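Chromosome-partitioning protein ParB (Caulobacter vibrioides NA1000, PDB 6S6H) binds the centromeric parS site near the DNA replication origin through this helix-turn-helix domain and takes part in chromosome partition. Local coordinates at residues 12-17 against 43-48; 36-41 against 50-55. All coordinates share one frame; numbering follows the deposited sequence.

In the fold
Both contacts belong to the helix-turn-helix unit of the DNA-binding domain and share helix 38-45. Contact 1 ties the end of that helix and the turn behind it to the loop 12-17, while contact 2 packs the start of the same helix against helix 49-57, the recognition helix. Their centres lie about 11 Å apart, and they meet where Ile45 CD1 comes within 4.2 Å of Val52 CG2. Along the sequence their segments alternate. Each reaches parS: the N-cap Ser48 of contact 1 holds a phosphate of chain C, and contact 2 brings Gln38 to the backbone and Asn54 to a base of chain D.

Contact 1: 12-17 against 43-48; sequences NVQRAD and QTIGKS. With nucleotides of chain C.
Gln14 reaches from the loop 12-17 to the end of helix 38-45, meeting Ile45 and Lys47. Its CB points toward the helix, and CG sits between the backbone N and the carbonyl carbon (chi1 74°); from there the chain runs extended, carrying the amide across to the far segment. CD arrives 3.8 Å from Ile45 O, and the two ends of the amide then divide the work. NE2 donates to Ile45 O at 3.1 Å, nearly straight at 164°. The oxygen receives it in its carbonyl plane, on a lone pair, and lies close to the amide plane of Gln14, a geometry that helps fix the rotation of the amide and leaves OE1 facing Lys47 NZ, a weak bond of 3.3 Å. NE2 also rests 3.7 Å from Ile45 CB. Glutamine suits the place because one flat group both donates and accepts.

Gly46 is the first residue after the helix to leave helical angles, with a positive phi that a residue without a side chain adopts easily. Lys47 follows with a chain bent at several torsions, which brings NZ back to Gln14 while CD passes 3.6 Å from OP2 of DA14 of chain C. Ser48 then grips that OP2 twice, through its backbone N and through OG at 2.8 Å. OG also receives His51 N, capping the next helix; a small hydroxyl can serve both roles. This is the turn of the helix-turn-helix, set against the DNA backbone.

Around the contact, Tyr27 of helix 20-34 touches Val13, Gln14 and Ile45, and Ile10 of helix 4-11 lies against Thr44 and Ile45. Gln14 thus joins the loop between helices 4-11 and 20-34 to the end of helix 38-45, with Tyr27 and Ile10 packed alongside.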
loop_
_atom_site.group_PDB
_atom_site.type_symbol
_atom_site.label_atom_id
_atom_site.label_comp_id
_atom_site.label_asym_id
_atom_site.label_seq_id
_atom_site.Cartn_x
_atom_site.Cartn_y
_atom_site.Cartn_z
ATOM N N ASN B 12 -14.877 9.717 -3.761
ATOM C CA ASN B 12 -14.993 9.383 -2.314
ATOM C C ASN B 12 -14.980 7.864 -2.088
ATOM O O ASN B 12 -14.972 7.458 -0.912
ATOM C CB ASN B 12 -16.214 10.051 -1.678
ATOM C CG ASN B 12 -15.922 11.474 -1.250
ATOM O OD1 ASN B 12 -15.643 11.727 -0.081
ATOM N ND2 ASN B 12 -15.947 12.402 -2.194
ATOM N N VAL B 13 -14.950 7.052 -3.146
ATOM C CA VAL B 13 -14.852 5.565 -3.027
ATOM C C VAL B 13 -13.610 5.224 -2.193
ATOM O O VAL B 13 -13.749 4.453 -1.224
ATOM C CB VAL B 13 -14.816 4.878 -4.408
ATOM C CG1 VAL B 13 -14.430 3.405 -4.303
ATOM C CG2 VAL B 13 -16.139 5.041 -5.144
ATOM N N GLN B 14 -12.453 5.796 -2.549
ATOM C CA GLN B 14 -11.135 5.503 -1.917
ATOM C C GLN B 14 -11.010 6.231 -0.569
ATOM O O GLN B 14 -10.214 5.761 0.267
ATOM C CB GLN B 14 -9.990 5.877 -2.862
ATOM C CG GLN B 14 -9.755 7.379 -3.005
ATOM C CD GLN B 14 -8.877 7.718 -4.188
ATOM O OE1 GLN B 14 -8.052 6.916 -4.629
ATOM N NE2 GLN B 14 -9.046 8.922 -4.711
ATOM N N ARG B 15 -11.755 7.324 -0.365
ATOM C CA ARG B 15 -11.694 8.173 0.859
ATOM C C ARG B 15 -12.588 7.582 1.959
ATOM O O ARG B 15 -12.335 7.885 3.136
ATOM C CB ARG B 15 -12.082 9.619 0.530
ATOM C CG ARG B 15 -11.124 10.299 -0.438
ATOM C CD ARG B 15 -11.454 11.753 -0.723
ATOM N NE ARG B 15 -10.883 12.659 0.270
ATOM C CZ ARG B 15 -11.531 13.181 1.315
ATOM N NH1 ARG B 15 -12.808 12.904 1.533
ATOM N NH2 ARG B 15 -10.890 13.990 2.144
ATOM N N ALA B 16 -13.581 6.766 1.597
ATOM C CA ALA B 16 -14.489 6.065 2.539
ATOM C C ALA B 16 -13.737 4.918 3.226
ATOM O O ALA B 16 -12.583 4.646 2.840
ATOM C CB ALA B 16 -15.709 5.563 1.805
ATOM N N ASP B 17 -14.375 4.273 4.209
ATOM C CA ASP B 17 -13.797 3.159 5.008
ATOM C C ASP B 17 -14.183 1.822 4.359
ATOM O O ASP B 17 -14.863 1.007 5.022
ATOM C CB ASP B 17 -14.250 3.251 6.470
ATOM C CG ASP B 17 -13.616 2.214 7.385
ATOM O OD1 ASP B 17 -12.592 1.624 6.984
ATOM O OD2 ASP B 17 -14.155 2.001 8.490
ATOM N N GLN B 43 -8.546 8.670 -14.003
ATOM C CA GLN B 43 -8.283 10.133 -14.083
ATOM C C GLN B 43 -9.082 10.867 -12.994
ATOM O O GLN B 43 -8.551 11.844 -12.446
ATOM C CB GLN B 43 -8.613 10.674 -15.477
ATOM C CG GLN B 43 -7.575 10.311 -16.528
ATOM C CD GLN B 43 -7.798 11.005 -17.852
ATOM O OE1 GLN B 43 -8.639 11.892 -17.985
ATOM N NE2 GLN B 43 -7.040 10.595 -18.858
ATOM N N THR B 44 -10.299 10.405 -12.686
ATOM C CA THR B 44 -11.200 11.003 -11.663
ATOM C C THR B 44 -10.587 10.849 -10.266
ATOM O O THR B 44 -10.624 11.832 -9.506
ATOM C CB THR B 44 -12.606 10.385 -11.708
ATOM O OG1 THR B 44 -13.094 10.494 -13.045
ATOM C CG2 THR B 44 -13.579 11.047 -10.755
ATOM N N ILE B 45 -10.052 9.665 -9.942
ATOM C CA ILE B 45 -9.561 9.320 -8.574
ATOM C C ILE B 45 -8.051 9.575 -8.467
ATOM O O ILE B 45 -7.505 9.318 -7.381
ATOM C CB ILE B 45 -9.929 7.868 -8.196
ATOM C CG1 ILE B 45 -9.052 6.835 -8.907
ATOM C CG2 ILE B 45 -11.410 7.615 -8.436
ATOM C CD1 ILE B 45 -9.271 5.417 -8.435
ATOM N N GLY B 46 -7.403 10.057 -9.534
ATOM C CA GLY B 46 -5.959 10.369 -9.555
ATOM C C GLY B 46 -5.099 9.122 -9.412
ATOM O O GLY B 46 -4.068 9.194 -8.723
ATOM N N LYS B 47 -5.503 8.019 -10.048
ATOM C CA LYS B 47 -4.774 6.720 -10.054
ATOM C C LYS B 47 -4.550 6.282 -11.505
ATOM O O LYS B 47 -4.995 7.002 -12.419
ATOM C CB LYS B 47 -5.561 5.660 -9.275
ATOM C CG LYS B 47 -5.549 5.833 -7.760
ATOM C CD LYS B 47 -4.247 5.404 -7.123
ATOM C CE LYS B 47 -3.894 6.209 -5.890
ATOM N NZ LYS B 47 -4.903 6.038 -4.819
ATOM N N SER B 48 -3.878 5.144 -11.695
ATOM C CA SER B 48 -3.596 4.523 -13.016
ATOM C C SER B 48 -4.790 3.669 -13.457
ATOM O O SER B 48 -5.562 3.215 -12.593
ATOM C CB SER B 48 -2.330 3.703 -12.973
ATOM O OG SER B 48 -2.512 2.530 -12.192
ATOM P P DA C 14 -1.095 4.431 -9.332
ATOM O OP1 DA C 14 -1.094 5.911 -9.418
ATOM O OP2 DA C 14 -2.339 3.672 -9.633
ATOM O "O5'" DA C 14 0.091 3.937 -10.269
ATOM C "C5'" DA C 14 1.418 4.450 -10.062
ATOM C "C4'" DA C 14 2.366 3.896 -11.096
ATOM O "O4'" DA C 14 2.537 2.475 -10.895
ATOM C "C3'" DA C 14 1.916 4.054 -12.545
ATOM O "O3'" DA C 14 3.102 4.256 -13.312
ATOM C "C2'" DA C 14 1.266 2.717 -12.848
ATOM C "C1'" DA C 14 2.150 1.767 -12.063
ATOM N N9 DA C 14 1.516 0.522 -11.635
ATOM C C8 DA C 14 0.239 0.323 -11.171
ATOM N N7 DA C 14 -0.014 -0.919 -10.839
ATOM C C5 DA C 14 1.180 -1.580 -11.088
ATOM C C6 DA C 14 1.566 -2.924 -10.940
ATOM N N6 DA C 14 0.755 -3.881 -10.485
ATOM N N1 DA C 14 2.830 -3.255 -11.283
ATOM C C2 DA C 14 3.645 -2.292 -11.738
ATOM N N3 DA C 14 3.396 -0.999 -11.925
ATOM C C4 DA C 14 2.132 -0.704 -11.574
#

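Contact 2: 36-41 against 50-55; sequences RTQENI and SHVANT. With nucleotides of chain D.
Ile41 and Val52 set their side chains at about a right angle, CG2 of Ile41 lying 4.1 Å from both methyls of Val52. Val52 faces the first helix with its CB, and its CG1 and CG2 straddle Gln38 O, a fit that a short beta-branched residue allows. The end of Ile41 leads away; its side chain also touches Tyr27 and Met31 of helix 20-34 and Ile10 of helix 4-11.

Gln38 reaches past this pair. With CG anti to the carbonyl carbon (chi1 -68°) and the chain extended beyond it, the amide passes beside Ala53, OE1 coming 3.3 Å from its CB; a methyl leaves room for it. Gln38 N donates to OP2 of DT3 of chain D at 2.9 Å. Thr37, the N-cap, accepts from Asn40 N.

Asn54 points away from helix 38-45 and gives ND2 to O4 of DT6 of chain D at 2.9 Å, while Arg57 NH1 bonds its OD1 and helps hold the amide. The Ala53 methyl, besides meeting Gln38, lies 3.7 Å from C7 of DT5 of chain D.

No hydrogen bond joins 36-41 to 50-55, which meet by packing alone; just before the second segment, Arg49 NH1 makes a weak one with Gln38 OE1. The NH2 ends turn to the DNA, Gln38 NE2 to a phosphate and Asn54 ND2 to a base. The helix-turn-helix thus combines backbone binding at the start of helix 38-45 with base reading from helix 49-57.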
loop_
_atom_site.group_PDB
_atom_site.type_symbol
_atom_site.label_atom_id
_atom_site.label_comp_id
_atom_site.label_asym_id
_atom_site.label_seq_id
_atom_site.Cartn_x
_atom_site.Cartn_y
_atom_site.Cartn_z
ATOM N N ARG B 36 -18.865 4.942 -17.766
ATOM C CA ARG B 36 -17.501 5.533 -17.723
ATOM C C ARG B 36 -16.477 4.405 -17.866
ATOM O O ARG B 36 -16.755 3.292 -17.379
ATOM C CB ARG B 36 -17.313 6.331 -16.428
ATOM C CG ARG B 36 -18.374 7.402 -16.203
ATOM C CD ARG B 36 -18.275 8.087 -14.852
ATOM N NE ARG B 36 -17.381 9.239 -14.893
ATOM C CZ ARG B 36 -17.749 10.516 -14.824
ATOM N NH1 ARG B 36 -19.019 10.858 -14.686
ATOM N NH2 ARG B 36 -16.825 11.459 -14.884
ATOM N N THR B 37 -15.353 4.681 -18.532
ATOM C CA THR B 37 -14.261 3.703 -18.792
ATOM C C THR B 37 -13.397 3.547 -17.536
ATOM O O THR B 37 -13.506 4.385 -16.627
ATOM C CB THR B 37 -13.392 4.130 -19.984
ATOM O OG1 THR B 37 -12.766 5.376 -19.671
ATOM C CG2 THR B 37 -14.176 4.250 -21.272
ATOM N N GLN B 38 -12.560 2.508 -17.506
ATOM C CA GLN B 38 -11.483 2.327 -16.495
ATOM C C GLN B 38 -10.587 3.576 -16.497
ATOM O O GLN B 38 -10.233 4.059 -15.398
ATOM C CB GLN B 38 -10.663 1.071 -16.799
ATOM C CG GLN B 38 -11.433 -0.235 -16.620
ATOM C CD GLN B 38 -10.539 -1.447 -16.740
ATOM O OE1 GLN B 38 -9.388 -1.351 -17.164
ATOM N NE2 GLN B 38 -11.062 -2.602 -16.357
ATOM N N GLU B 39 -10.253 4.076 -17.693
ATOM C CA GLU B 39 -9.398 5.276 -17.913
ATOM C C GLU B 39 -10.040 6.505 -17.260
ATOM O O GLU B 39 -9.298 7.270 -16.621
ATOM C CB GLU B 39 -9.188 5.511 -19.412
ATOM C CG GLU B 39 -8.374 6.753 -19.733
ATOM C CD GLU B 39 -6.957 6.749 -19.188
ATOM O OE1 GLU B 39 -6.416 7.847 -18.949
ATOM O OE2 GLU B 39 -6.393 5.648 -19.012
ATOM N N ASN B 40 -11.353 6.692 -17.431
ATOM C CA ASN B 40 -12.112 7.859 -16.900
ATOM C C ASN B 40 -12.095 7.821 -15.367
ATOM O O ASN B 40 -11.784 8.861 -14.759
ATOM C CB ASN B 40 -13.541 7.913 -17.448
ATOM C CG ASN B 40 -14.399 8.960 -16.769
ATOM O OD1 ASN B 40 -14.915 8.735 -15.675
ATOM N ND2 ASN B 40 -14.565 10.105 -17.411
ATOM N N ILE B 41 -12.416 6.667 -14.772
ATOM C CA ILE B 41 -12.399 6.451 -13.294
ATOM C C ILE B 41 -11.003 6.802 -12.772
ATOM O O ILE B 41 -10.915 7.606 -11.829
ATOM C CB ILE B 41 -12.795 5.005 -12.921
ATOM C CG1 ILE B 41 -14.228 4.671 -13.346
ATOM C CG2 ILE B 41 -12.579 4.754 -11.433
ATOM C CD1 ILE B 41 -15.286 5.571 -12.746
ATOM N N SER B 50 -4.551 0.670 -14.840
ATOM C CA SER B 50 -4.220 -0.723 -14.431
ATOM C C SER B 50 -4.597 -0.960 -12.960
ATOM O O SER B 50 -5.066 -2.074 -12.647
ATOM C CB SER B 50 -2.773 -1.053 -14.694
ATOM O OG SER B 50 -1.910 -0.150 -14.026
ATOM N N HIS B 51 -4.409 0.046 -12.097
ATOM C CA HIS B 51 -4.833 0.026 -10.671
ATOM C C HIS B 51 -6.342 -0.228 -10.588
ATOM O O HIS B 51 -6.755 -1.094 -9.796
ATOM C CB HIS B 51 -4.438 1.329 -9.958
ATOM C CG HIS B 51 -5.035 1.463 -8.598
ATOM N ND1 HIS B 51 -4.578 0.735 -7.519
ATOM C CD2 HIS B 51 -6.062 2.215 -8.143
ATOM C CE1 HIS B 51 -5.290 1.041 -6.454
ATOM N NE2 HIS B 51 -6.208 1.945 -6.810
ATOM N N VAL B 52 -7.125 0.496 -11.392
ATOM C CA VAL B 52 -8.617 0.394 -11.434
ATOM C C VAL B 52 -8.993 -1.015 -11.910
ATOM O O VAL B 52 -9.861 -1.648 -11.264
ATOM C CB VAL B 52 -9.231 1.490 -12.330
ATOM C CG1 VAL B 52 -10.723 1.283 -12.546
ATOM C CG2 VAL B 52 -8.958 2.882 -11.777
ATOM N N ALA B 53 -8.347 -1.485 -12.983
ATOM C CA ALA B 53 -8.558 -2.815 -13.599
ATOM C C ALA B 53 -8.229 -3.919 -12.586
ATOM O O ALA B 53 -9.077 -4.810 -12.382
ATOM C CB ALA B 53 -7.709 -2.946 -14.841
ATOM N N ASN B 54 -7.037 -3.869 -11.991
ATOM C CA ASN B 54 -6.534 -4.913 -11.058
ATOM C C ASN B 54 -7.437 -4.963 -9.818
ATOM O O ASN B 54 -7.704 -6.077 -9.335
ATOM C CB ASN B 54 -5.061 -4.696 -10.695
ATOM C CG ASN B 54 -4.107 -5.175 -11.772
ATOM O OD1 ASN B 54 -4.414 -6.099 -12.523
ATOM N ND2 ASN B 54 -2.938 -4.562 -11.849
ATOM N N THR B 55 -7.898 -3.807 -9.334
ATOM C CA THR B 55 -8.813 -3.694 -8.168
ATOM C C THR B 55 -10.089 -4.496 -8.460
ATOM O O THR B 55 -10.444 -5.347 -7.630
ATOM C CB THR B 55 -9.094 -2.225 -7.821
ATOM O OG1 THR B 55 -7.857 -1.602 -7.481
ATOM C CG2 THR B 55 -10.061 -2.060 -6.671
ATOM P P DT D 3 -13.149 -0.252 -20.486
ATOM O OP1 DT D 3 -14.536 -0.484 -20.009
ATOM O OP2 DT D 3 -12.357 0.878 -19.941
ATOM O "O5'" DT D 3 -12.334 -1.604 -20.266
ATOM C "C5'" DT D 3 -12.715 -2.819 -20.947
ATOM C "C4'" DT D 3 -11.614 -3.851 -20.860
ATOM O "O4'" DT D 3 -10.444 -3.406 -21.584
ATOM C "C3'" DT D 3 -11.132 -4.186 -19.440
ATOM O "O3'" DT D 3 -11.366 -5.575 -19.160
ATOM C "C2'" DT D 3 -9.650 -3.845 -19.462
ATOM C "C1'" DT D 3 -9.323 -3.964 -20.929
ATOM N N1 DT D 3 -8.112 -3.245 -21.378
ATOM C C2 DT D 3 -7.075 -3.994 -21.888
ATOM O O2 DT D 3 -7.113 -5.211 -21.982
ATOM N N3 DT D 3 -5.984 -3.263 -22.288
ATOM C C4 DT D 3 -5.828 -1.892 -22.225
ATOM O O4 DT D 3 -4.784 -1.377 -22.619
ATOM C C5 DT D 3 -6.953 -1.168 -21.675
ATOM C C7 DT D 3 -6.875 0.323 -21.570
ATOM C C6 DT D 3 -8.023 -1.872 -21.282
ATOM P P DT D 5 -7.290 -11.727 -16.464
ATOM O OP1 DT D 5 -7.455 -13.179 -16.738
ATOM O OP2 DT D 5 -8.056 -11.105 -15.349
ATOM O "O5'" DT D 5 -5.741 -11.417 -16.240
ATOM C "C5'" DT D 5 -4.777 -11.901 -17.186
ATOM C "C4'" DT D 5 -3.424 -11.259 -16.979
ATOM O "O4'" DT D 5 -3.481 -9.832 -17.156
ATOM C "C3'" DT D 5 -2.761 -11.472 -15.615
ATOM O "O3'" DT D 5 -1.808 -12.533 -15.750
ATOM C "C2'" DT D 5 -2.098 -10.132 -15.311
ATOM C "C1'" DT D 5 -2.279 -9.348 -16.601
ATOM N N1 DT D 5 -2.388 -7.883 -16.475
ATOM C C2 DT D 5 -1.294 -7.129 -16.834
ATOM O O2 DT D 5 -0.246 -7.620 -17.216
ATOM N N3 DT D 5 -1.469 -5.773 -16.714
ATOM C C4 DT D 5 -2.604 -5.112 -16.288
ATOM O O4 DT D 5 -2.617 -3.885 -16.237
ATOM C C5 DT D 5 -3.718 -5.965 -15.936
ATOM C C7 DT D 5 -4.992 -5.337 -15.465
ATOM C C6 DT D 5 -3.557 -7.290 -16.050
ATOM P P DT D 6 -0.982 -13.072 -14.488
ATOM O OP1 DT D 6 -0.771 -14.533 -14.668
ATOM O OP2 DT D 6 -1.634 -12.564 -13.247
ATOM O "O5'" DT D 6 0.426 -12.345 -14.647
ATOM C "C5'" DT D 6 1.173 -12.463 -15.868
ATOM C "C4'" DT D 6 2.404 -11.590 -15.820
ATOM O "O4'" DT D 6 2.006 -10.201 -15.801
ATOM C "C3'" DT D 6 3.304 -11.799 -14.599
ATOM O "O3'" DT D 6 4.658 -11.932 -15.047
ATOM C "C2'" DT D 6 3.061 -10.562 -13.749
ATOM C "C1'" DT D 6 2.708 -9.508 -14.786
ATOM N N1 DT D 6 1.848 -8.394 -14.325
ATOM C C2 DT D 6 2.200 -7.108 -14.678
ATOM O O2 DT D 6 3.199 -6.843 -15.326
ATOM N N3 DT D 6 1.336 -6.137 -14.235
ATOM C C4 DT D 6 0.174 -6.321 -13.508
ATOM O O4 DT D 6 -0.506 -5.351 -13.183
ATOM C C5 DT D 6 -0.140 -7.694 -13.183
ATOM C C7 DT D 6 -1.376 -7.989 -12.395
ATOM C C6 DT D 6 0.698 -8.649 -13.607
#